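Local atomic coordinates of ribose-5-phosphate isomerase RpiB (Thermotoga maritima, PDB entry 1O1X), a protein that probably catalyses the interconversion of D-ribose 5-phosphate and D-ribulose 5-phosphate. Residues L106-S109 and H110-N114; G124-L127 and A128-V132; A23-L26 and K27-K31; V132-F135 and L136-F140. All coordinates share one frame; numbering follows the deposited sequence.

Interaction 1 of 4, residues L106-S109 and H110-N114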
loop_
_atom_site.group_PDB
_atom_site.type_symbol
_atom_site.label_atom_id
_atom_site.label_comp_id
_atom_site.label_asym_id
_atom_site.label_seq_id
_atom_site.Cartn_x
_atom_site.Cartn_y
_atom_site.Cartn_z
ATOM N N LEU A 106 -14.744 -1.777 2.995
ATOM C CA LEU A 106 -15.022 -3.139 3.380
ATOM C C LEU A 106 -15.116 -3.307 4.905
ATOM O O LEU A 106 -15.933 -4.061 5.382
ATOM C CB LEU A 106 -14.001 -4.104 2.742
ATOM C CG LEU A 106 -14.147 -4.306 1.219
ATOM C CD1 LEU A 106 -13.032 -5.097 0.656
ATOM C CD2 LEU A 106 -15.460 -4.948 0.885
ATOM N N ALA A 107 -14.312 -2.578 5.666
ATOM C CA ALA A 107 -14.395 -2.610 7.113
ATOM C C ALA A 107 -15.836 -2.296 7.571
ATOM O O ALA A 107 -16.344 -2.926 8.496
ATOM C CB ALA A 107 -13.406 -1.627 7.746
ATOM N N ARG A 108 -16.476 -1.340 6.903
ATOM C CA ARG A 108 -17.839 -0.956 7.198
ATOM C C ARG A 108 -18.878 -1.908 6.623
ATOM O O ARG A 108 -19.750 -2.385 7.340
ATOM C CB ARG A 108 -18.070 0.457 6.672
ATOM C CG ARG A 108 -17.259 1.534 7.450
ATOM C CD ARG A 108 -17.728 1.828 8.896
ATOM N NE ARG A 108 -19.154 2.048 8.859
ATOM C CZ ARG A 108 -20.096 1.389 9.502
ATOM N NH1 ARG A 108 -19.827 0.483 10.418
ATOM N NH2 ARG A 108 -21.347 1.651 9.189
ATOM N N SER A 109 -18.749 -2.198 5.326
ATOM C CA SER A 109 -19.689 -3.033 4.556
ATOM C C SER A 109 -19.772 -4.445 5.098
ATOM O O SER A 109 -20.881 -4.996 5.228
ATOM C CB SER A 109 -19.254 -3.142 3.085
ATOM O OG SER A 109 -19.468 -1.903 2.478
ATOM N N HIS A 110 -18.591 -5.024 5.379
ATOM C CA HIS A 110 -18.490 -6.413 5.810
ATOM C C HIS A 110 -18.285 -6.623 7.297
ATOM O O HIS A 110 -18.811 -7.580 7.860
ATOM C CB HIS A 110 -17.377 -7.110 5.010
ATOM C CG HIS A 110 -17.646 -7.182 3.544
ATOM N ND1 HIS A 110 -16.854 -7.907 2.681
ATOM C CD2 HIS A 110 -18.658 -6.677 2.793
ATOM C CE1 HIS A 110 -17.353 -7.824 1.459
ATOM N NE2 HIS A 110 -18.444 -7.078 1.501
ATOM N N ASN A 111 -17.511 -5.762 7.952
ATOM C CA ASN A 111 -17.173 -5.983 9.356
ATOM C C ASN A 111 -17.943 -5.081 10.329
ATOM O O ASN A 111 -17.724 -5.172 11.536
ATOM C CB ASN A 111 -15.660 -5.846 9.593
ATOM C CG ASN A 111 -14.824 -6.680 8.630
ATOM O OD1 ASN A 111 -14.667 -7.912 8.789
ATOM N ND2 ASN A 111 -14.278 -6.029 7.648
ATOM N N ASN A 112 -18.807 -4.204 9.790
ATOM C CA ASN A 112 -19.544 -3.197 10.581
ATOM C C ASN A 112 -18.597 -2.539 11.585
ATOM O O ASN A 112 -18.906 -2.380 12.761
ATOM C CB ASN A 112 -20.740 -3.837 11.326
ATOM C CG ASN A 112 -21.737 -2.813 11.817
ATOM O OD1 ASN A 112 -21.693 -1.659 11.368
ATOM N ND2 ASN A 112 -22.658 -3.216 12.722
ATOM N N ALA A 113 -17.430 -2.127 11.109
ATOM C CA ALA A 113 -16.401 -1.621 11.984
ATOM C C ALA A 113 -16.872 -0.360 12.683
ATOM O O ALA A 113 -17.527 0.510 12.082
ATOM C CB ALA A 113 -15.159 -1.383 11.211
ATOM N N ASN A 114 -16.524 -0.241 13.963
ATOM C CA ASN A 114 -16.901 0.947 14.725
ATOM C C ASN A 114 -15.707 1.791 15.161
ATOM O O ASN A 114 -15.873 2.886 15.646
ATOM C CB ASN A 114 -17.864 0.595 15.868
ATOM C CG ASN A 114 -17.356 -0.504 16.791
ATOM O OD1 ASN A 114 -16.170 -0.797 16.834
ATOM N ND2 ASN A 114 -18.265 -1.055 17.594
HETATM O O HOH W 1 -23.438 0.398 10.862
#
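L106, A107 and R108 meet H110, N111, N112 and A113 at the C-cap of helix 101-109, where the chain turns toward strand 115-117 of the parallel sheet in this alpha/beta fold. N112 makes the break: its backbone lies in the left-handed region (phi 44°). The last helical carbonyls are taken up in steps. H110 N bonds to L106 O at 2.8 Å, whereas N111 N gives A107 O only a weak bond. A113 N reaches the same A107 O at 2.9 Å, from above the carbonyl plane, and the two methyls touch, A107 CB lying 3.9 Å from A113 CB.

Beside the turn, L106 CD2 sits over one face of the H110 imidazole, 3.7 Å from the ring centroid and 18° off its normal, a CH-pi contact displaced toward the rim. H145 stacks on this ring as well. H110 is the predicted proton donor and N111 a predicted ribulose 5-phosphate ligand; the H110 N to L106 O bond and the CH-pi contact probably help to fix the H110 ring.

R108 wraps its chain, bent at chi2 and chi3, round the turn. Its guanidinium lies 46° from the N112 amide plane, and NH1 donates to two acceptors, A113 O at 2.8 Å and N112 OD1 at 3.0 Å. A water completes the link, accepting from R108 NH2 and donating to N112 OD1 at 2.7 Å.

Interaction 2 of 4, residues G124-L127 and A128-V132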
loop_
_atom_site.group_PDB
_atom_site.type_symbol
_atom_site.label_atom_id
_atom_site.label_comp_id
_atom_site.label_asym_id
_atom_site.label_seq_id
_atom_site.Cartn_x
_atom_site.Cartn_y
_atom_site.Cartn_z
ATOM N N GLY A 124 -0.062 9.535 4.330
ATOM C CA GLY A 124 -0.220 10.962 4.185
ATOM C C GLY A 124 -1.576 11.403 4.665
ATOM O O GLY A 124 -2.545 10.659 4.654
ATOM N N ALA A 125 -1.636 12.643 5.076
ATOM C CA ALA A 125 -2.838 13.235 5.571
ATOM C C ALA A 125 -3.979 13.215 4.570
ATOM O O ALA A 125 -5.100 12.868 4.929
ATOM C CB ALA A 125 -2.532 14.620 5.988
ATOM N N GLU A 126 -3.736 13.562 3.317
ATOM C CA GLU A 126 -4.841 13.603 2.366
ATOM C C GLU A 126 -5.399 12.176 2.113
ATOM O O GLU A 126 -6.617 11.978 2.032
ATOM C CB GLU A 126 -4.438 14.293 1.065
ATOM C CG GLU A 126 -5.353 13.988 -0.120
ATOM C CD GLU A 126 -6.227 15.141 -0.606
ATOM O OE1 GLU A 126 -7.242 15.452 0.078
ATOM O OE2 GLU A 126 -5.945 15.669 -1.735
ATOM N N LEU A 127 -4.526 11.179 2.066
ATOM C CA LEU A 127 -5.012 9.796 2.000
ATOM C C LEU A 127 -5.832 9.416 3.224
ATOM O O LEU A 127 -6.878 8.747 3.102
ATOM C CB LEU A 127 -3.862 8.820 1.798
ATOM C CG LEU A 127 -4.195 7.326 1.740
ATOM C CD1 LEU A 127 -5.137 7.072 0.592
ATOM C CD2 LEU A 127 -2.930 6.480 1.566
ATOM N N ALA A 128 -5.343 9.778 4.407
ATOM C CA ALA A 128 -6.084 9.569 5.668
ATOM C C ALA A 128 -7.479 10.190 5.598
ATOM O O ALA A 128 -8.436 9.597 6.028
ATOM C CB ALA A 128 -5.314 10.187 6.841
ATOM N N PHE A 129 -7.584 11.404 5.080
ATOM C CA PHE A 129 -8.882 12.076 4.945
ATOM C C PHE A 129 -9.855 11.291 4.042
ATOM O O PHE A 129 -11.044 11.165 4.380
ATOM C CB PHE A 129 -8.750 13.523 4.400
ATOM C CG PHE A 129 -7.897 14.466 5.245
ATOM C CD1 PHE A 129 -7.565 14.202 6.587
ATOM C CD2 PHE A 129 -7.426 15.644 4.666
ATOM C CE1 PHE A 129 -6.763 15.077 7.295
ATOM C CE2 PHE A 129 -6.630 16.538 5.389
ATOM C CZ PHE A 129 -6.304 16.263 6.679
ATOM N N TRP A 130 -9.361 10.760 2.915
ATOM C CA TRP A 130 -10.175 9.927 2.056
ATOM C C TRP A 130 -10.628 8.654 2.754
ATOM O O TRP A 130 -11.773 8.207 2.550
ATOM C CB TRP A 130 -9.467 9.490 0.765
ATOM C CG TRP A 130 -8.954 10.586 -0.084
ATOM C CD1 TRP A 130 -9.341 11.888 -0.097
ATOM C CD2 TRP A 130 -7.910 10.459 -1.065
ATOM N NE1 TRP A 130 -8.556 12.588 -0.990
ATOM C CE2 TRP A 130 -7.666 11.733 -1.584
ATOM C CE3 TRP A 130 -7.118 9.400 -1.494
ATOM C CZ2 TRP A 130 -6.677 11.975 -2.548
ATOM C CZ3 TRP A 130 -6.154 9.625 -2.466
ATOM C CH2 TRP A 130 -5.934 10.906 -2.970
ATOM N N ILE A 131 -9.743 8.059 3.550
ATOM C CA ILE A 131 -10.080 6.843 4.297
ATOM C C ILE A 131 -11.172 7.157 5.314
ATOM O O ILE A 131 -12.166 6.412 5.428
ATOM C CB ILE A 131 -8.823 6.211 4.969
ATOM C CG1 ILE A 131 -7.819 5.724 3.906
ATOM C CG2 ILE A 131 -9.177 5.058 5.895
ATOM C CD1 ILE A 131 -6.444 5.419 4.474
ATOM N N VAL A 132 -11.012 8.262 6.022
ATOM C CA VAL A 132 -11.990 8.716 7.018
ATOM C C VAL A 132 -13.359 8.970 6.373
ATOM O O VAL A 132 -14.374 8.522 6.898
ATOM C CB VAL A 132 -11.489 9.982 7.760
ATOM C CG1 VAL A 132 -12.620 10.653 8.560
ATOM C CG2 VAL A 132 -10.316 9.660 8.673
#
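L127 supplies the apolar centre, set between W130 and I131 on the first turns of helix 125-137. With CG anti to the backbone N (chi1 179°), its branch runs over toward the following turn: CD1 comes 3.7 Å from W130 CE3, the two side chains crossing at about a right angle, and CG lies 4.0 Å from I131 CD1. A second, lighter apolar contact joins A125 CB to F129 CZ at 4.2 Å.

Both aromatic rings lean back over carbonyls of the preceding turn. In each the ring carbon CG is beside its own backbone N, which tips the ring toward the start of the helix. A125 O lies 3.2 Å above the plane of the F129 ring, and E126 O lies 3.4 Å above that of the W130 indole, neither of them centred. The same two oxygens accept the regular helical bonds, F129 N to A125 O at 2.9 Å and W130 N to E126 O at 3.1 Å, so each carbonyl is held by an N-H while a ring overhangs it. At the N-cap, G124 O receives A128 N at 2.9 Å. The polar edge is E126, whose carboxylate end borders the indole nitrogen side of W130; it was modelled in two conformers, and its exact place there is doubtful.

W130 faces other subunits: R105 of the third makes a cation-pi contact with it, and L122 of the fourth packs against it. Within the chain, F129 stacks on Y33, A125 and A128 pack on L26 of helix 24-36, and I131 reaches L116 of strand 115-117 and P101 of helix 101-109.

Interaction 3 of 4, residues A23-L26 and K27-K31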
loop_
_atom_site.group_PDB
_atom_site.type_symbol
_atom_site.label_atom_id
_atom_site.label_comp_id
_atom_site.label_asym_id
_atom_site.label_seq_id
_atom_site.Cartn_x
_atom_site.Cartn_y
_atom_site.Cartn_z
ATOM N N ALA A 23 1.774 9.242 16.434
ATOM C CA ALA A 23 0.772 9.624 15.457
ATOM C C ALA A 23 0.046 10.906 15.851
ATOM O O ALA A 23 -0.980 11.195 15.260
ATOM C CB ALA A 23 -0.229 8.501 15.251
ATOM N N PHE A 24 0.609 11.680 16.791
ATOM C CA PHE A 24 -0.002 12.926 17.241
ATOM C C PHE A 24 -0.258 13.892 16.079
ATOM O O PHE A 24 -1.297 14.530 16.006
ATOM C CB PHE A 24 0.882 13.639 18.307
ATOM C CG PHE A 24 0.355 15.005 18.748
ATOM C CD1 PHE A 24 -0.749 15.108 19.578
ATOM C CD2 PHE A 24 0.957 16.169 18.328
ATOM C CE1 PHE A 24 -1.240 16.349 19.954
ATOM C CE2 PHE A 24 0.469 17.392 18.716
ATOM C CZ PHE A 24 -0.636 17.476 19.520
ATOM N N GLU A 25 0.709 14.049 15.192
ATOM C CA GLU A 25 0.579 15.015 14.111
ATOM C C GLU A 25 -0.570 14.688 13.189
ATOM O O GLU A 25 -1.384 15.563 12.859
ATOM C CB GLU A 25 1.873 15.099 13.333
ATOM C CG GLU A 25 1.889 16.135 12.222
ATOM C CD GLU A 25 3.144 15.977 11.353
ATOM O OE1 GLU A 25 4.251 16.132 11.893
ATOM O OE2 GLU A 25 3.001 15.603 10.154
ATOM N N LEU A 26 -0.689 13.426 12.807
ATOM C CA LEU A 26 -1.761 13.032 11.911
ATOM C C LEU A 26 -3.094 13.118 12.660
ATOM O O LEU A 26 -4.099 13.483 12.070
ATOM C CB LEU A 26 -1.541 11.657 11.313
ATOM C CG LEU A 26 -2.600 11.194 10.301
ATOM C CD1 LEU A 26 -2.705 12.096 9.122
ATOM C CD2 LEU A 26 -2.366 9.787 9.837
ATOM N N LYS A 27 -3.101 12.754 13.947
ATOM C CA LYS A 27 -4.319 12.801 14.764
ATOM C C LYS A 27 -4.882 14.232 14.757
ATOM O O LYS A 27 -6.049 14.437 14.584
ATOM C CB LYS A 27 -4.031 12.337 16.197
ATOM C CG LYS A 27 -5.266 12.293 17.120
ATOM C CD LYS A 27 -5.480 13.510 17.965
ATOM C CE LYS A 27 -4.573 13.490 19.200
ATOM N NZ LYS A 27 -4.678 14.782 19.959
ATOM N N GLU A 28 -4.016 15.211 14.971
ATOM C CA GLU A 28 -4.378 16.608 14.927
ATOM C C GLU A 28 -4.948 17.039 13.572
ATOM O O GLU A 28 -5.957 17.751 13.513
ATOM C CB GLU A 28 -3.157 17.456 15.290
ATOM C CG GLU A 28 -2.721 17.306 16.757
ATOM C CD GLU A 28 -3.752 17.891 17.717
ATOM O OE1 GLU A 28 -3.934 19.124 17.692
ATOM O OE2 GLU A 28 -4.408 17.115 18.463
ATOM N N LYS A 29 -4.310 16.611 12.479
ATOM C CA LYS A 29 -4.798 16.929 11.147
ATOM C C LYS A 29 -6.168 16.306 10.870
ATOM O O LYS A 29 -7.038 16.951 10.338
ATOM C CB LYS A 29 -3.777 16.490 10.111
ATOM C CG LYS A 29 -2.520 17.350 10.151
ATOM C CD LYS A 29 -1.475 16.840 9.211
ATOM C CE LYS A 29 -0.336 17.858 9.093
ATOM N NZ LYS A 29 0.852 17.211 8.461
ATOM N N VAL A 30 -6.364 15.080 11.284
ATOM C CA VAL A 30 -7.640 14.385 11.111
ATOM C C VAL A 30 -8.738 15.037 11.944
ATOM O O VAL A 30 -9.856 15.265 11.481
ATOM C CB VAL A 30 -7.504 12.887 11.416
ATOM C CG1 VAL A 30 -8.854 12.230 11.523
ATOM C CG2 VAL A 30 -6.673 12.197 10.298
ATOM N N LYS A 31 -8.420 15.349 13.185
ATOM C CA LYS A 31 -9.332 16.090 14.044
ATOM C C LYS A 31 -9.763 17.396 13.424
ATOM O O LYS A 31 -10.950 17.663 13.348
ATOM C CB LYS A 31 -8.708 16.358 15.382
ATOM C CG LYS A 31 -9.574 17.208 16.290
ATOM C CD LYS A 31 -8.990 17.307 17.660
ATOM C CE LYS A 31 -7.848 18.243 17.732
ATOM N NZ LYS A 31 -7.683 18.470 19.188
#
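The first turns of helix 24-36, the helix of the beta-alpha-beta unit between strands 14-18 and 40-43, bring F24 against E28, E25 against K29 and L26 against V30. A23 is the N-cap residue, close to D20 of the predicted substrate site, and its carbonyl accepts K27 N at 2.9 Å; E28 N, K29 N and V30 N continue the ladder, to F24 O, E25 O and L26 O.

E28 places its CG over one face of the F24 ring, 3.7 Å from the centroid and 19° off the normal, in a CH-pi contact. Bent at chi2 (-68°), its chain then carries the carboxylate along the ring, the two planes only 11° apart. There OE2 meets K27 NZ at 2.8 Å, nearly end-on to its C-O bond, and K31 NZ in a long salt bridge of 3.6 Å. D43 of strand 40-43 shares both lysines, which probably offset the closeness of its carboxylate to that of E28. With an alanine in place of E28, the F24 ring would probably lose its CH-pi partner, and K27 and K31 would be left with D43 as the carboxylate of the network.

E25 and K29 run side by side, and K29 NZ forms a salt bridge to E25 OE2 at 3.2 Å, from above the carboxylate plane; the same pair of the fourth subunit lies within a long, weak ion-pair distance. On the inner side L26 CD1 lies 4.1 Å from V30 CG2. From here L26 packs on A125 and A128 and V30 on V132 of helix 125-137, while K27 and V30 lean on I17 of strand 14-18.

Interaction 4 of 4, residues V132-F135 and L136-F140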
loop_
_atom_site.group_PDB
_atom_site.type_symbol
_atom_site.label_atom_id
_atom_site.label_comp_id
_atom_site.label_asym_id
_atom_site.label_seq_id
_atom_site.Cartn_x
_atom_site.Cartn_y
_atom_site.Cartn_z
ATOM N N VAL A 132 -11.012 8.262 6.022
ATOM C CA VAL A 132 -11.990 8.716 7.018
ATOM C C VAL A 132 -13.359 8.970 6.373
ATOM O O VAL A 132 -14.374 8.522 6.898
ATOM C CB VAL A 132 -11.489 9.982 7.760
ATOM C CG1 VAL A 132 -12.620 10.653 8.560
ATOM C CG2 VAL A 132 -10.316 9.660 8.673
ATOM N N ASP A 133 -13.389 9.679 5.237
ATOM C CA ASP A 133 -14.631 9.992 4.533
ATOM C C ASP A 133 -15.354 8.699 4.115
ATOM O O ASP A 133 -16.572 8.581 4.257
ATOM C CB ASP A 133 -14.373 10.768 3.251
ATOM C CG ASP A 133 -13.982 12.227 3.477
ATOM O OD1 ASP A 133 -14.074 12.759 4.598
ATOM O OD2 ASP A 133 -13.579 12.893 2.500
ATOM N N THR A 134 -14.599 7.735 3.615
ATOM C CA THR A 134 -15.163 6.434 3.230
ATOM C C THR A 134 -15.737 5.667 4.438
ATOM O O THR A 134 -16.856 5.130 4.397
ATOM C CB THR A 134 -14.069 5.609 2.561
ATOM O OG1 THR A 134 -13.623 6.311 1.400
ATOM C CG2 THR A 134 -14.601 4.277 2.064
ATOM N N PHE A 135 -14.958 5.646 5.527
ATOM C CA PHE A 135 -15.360 4.992 6.754
ATOM C C PHE A 135 -16.679 5.561 7.292
ATOM O O PHE A 135 -17.559 4.816 7.687
ATOM C CB PHE A 135 -14.258 5.129 7.820
ATOM C CG PHE A 135 -14.404 4.174 8.969
ATOM C CD1 PHE A 135 -13.930 2.862 8.862
ATOM C CD2 PHE A 135 -14.976 4.578 10.166
ATOM C CE1 PHE A 135 -14.011 1.989 9.947
ATOM C CE2 PHE A 135 -15.079 3.675 11.241
ATOM C CZ PHE A 135 -14.603 2.406 11.124
ATOM N N LEU A 136 -16.805 6.885 7.295
ATOM C CA LEU A 136 -17.956 7.531 7.878
ATOM C C LEU A 136 -19.158 7.532 6.960
ATOM O O LEU A 136 -20.273 7.825 7.392
ATOM C CB LEU A 136 -17.604 8.971 8.272
ATOM C CG LEU A 136 -16.569 9.122 9.373
ATOM C CD1 LEU A 136 -16.424 10.615 9.783
ATOM C CD2 LEU A 136 -16.911 8.300 10.537
ATOM N N SER A 137 -18.986 7.221 5.691
ATOM C CA SER A 137 -20.102 7.327 4.794
ATOM C C SER A 137 -20.560 5.991 4.242
ATOM O O SER A 137 -21.456 5.948 3.418
ATOM C CB SER A 137 -19.772 8.357 3.695
ATOM O OG SER A 137 -18.740 7.842 2.916
ATOM N N THR A 138 -19.992 4.875 4.697
ATOM C CA THR A 138 -20.355 3.553 4.184
ATOM C C THR A 138 -21.243 2.802 5.182
ATOM O O THR A 138 -20.860 2.606 6.348
ATOM C CB THR A 138 -19.087 2.724 3.943
ATOM O OG1 THR A 138 -18.253 3.384 2.983
ATOM C CG2 THR A 138 -19.402 1.329 3.329
ATOM N N PRO A 139 -22.398 2.339 4.725
ATOM C CA PRO A 139 -23.265 1.526 5.574
ATOM C C PRO A 139 -22.801 0.062 5.682
ATOM O O PRO A 139 -22.062 -0.455 4.826
ATOM C CB PRO A 139 -24.613 1.633 4.880
ATOM C CG PRO A 139 -24.299 1.831 3.409
ATOM C CD PRO A 139 -22.960 2.524 3.371
ATOM N N PHE A 140 -23.225 -0.590 6.753
ATOM C CA PHE A 140 -23.083 -2.027 6.902
ATOM C C PHE A 140 -24.067 -2.765 6.000
ATOM O O PHE A 140 -25.247 -2.381 5.900
ATOM C CB PHE A 140 -23.244 -2.392 8.387
ATOM C CG PHE A 140 -23.154 -3.878 8.692
ATOM C CD1 PHE A 140 -22.122 -4.660 8.183
ATOM C CD2 PHE A 140 -24.088 -4.462 9.554
ATOM C CE1 PHE A 140 -22.033 -6.003 8.511
ATOM C CE2 PHE A 140 -24.015 -5.772 9.888
ATOM C CZ PHE A 140 -22.995 -6.560 9.362
HETATM O O HOH W 2 -20.642 4.686 7.992
#
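S137 and T138 turn their hydroxyls back onto the carbonyls of D133 and T134, each through its first torsion. S137 OG stands between its backbone N and carbonyl carbon (chi1 67°), which carries it to D133 O at 2.7 Å; T138 OG1 lies opposite its carbonyl carbon, beside the N (chi1 -60°), and gives its proton to T134 O at 2.6 Å. These side-chain bonds fasten the weakly bonded last turn of helix 125-137. L136 N still makes the regular bond to V132 O, and S137 N bonds to T134 O, three residues back, at 3.3 Å. It comes steeply from above that carbonyl's plane, 72° out of it, while T138 OG1 arrives from the opposite face, so the two donors grip T134 O between them.

A valine in place of T138 would probably leave T134 O without its hydroxyl donor and the outgoing chain less firmly tied to the last turn.

A water links the last turn to the outgoing chain, donating to F135 O and, at 2.7 Å, to T138 O. The apolar side is lighter: V132 and L136 point the same way, with V132 CG1 4.0 Å from L136 CD1, and L136 CD2 comes 4.2 Å from F135 CD2.

Around this end, L136 packs on L34 of helix 24-36, and D133 bonds to Y33 of the same helix. F135 sets its ring against that of F72, the planes at about 70°, and touches R108; T134 lies on P101 and R105 of helix 101-109, and F140 leads off to H145 and I149 of helix 145-152.

How the interactions relate
Interactions 2 and 4 are the two ends of helix 125-137 and share V132: the first is a regular helix start dressed with aromatic rings, the second a weakly bonded last turn tied by hydroxyls and a water. Interaction 1 is another helix terminus, the most buried of the four; it meets interaction 4 through a weak hydrogen bond from R108 NH2 to T138 O and through packing of S109 OG on T138 CG2. The other three are partly buried. Interaction 3 begins helix 24-36 and bears its charges on the outer flank, while its apolar side meets interaction 2 through L26 and interaction 4 through V30. Interactions 2 and 3 both border the fourth subunit. Interaction 1 alone holds predicted catalytic and substrate-binding residues.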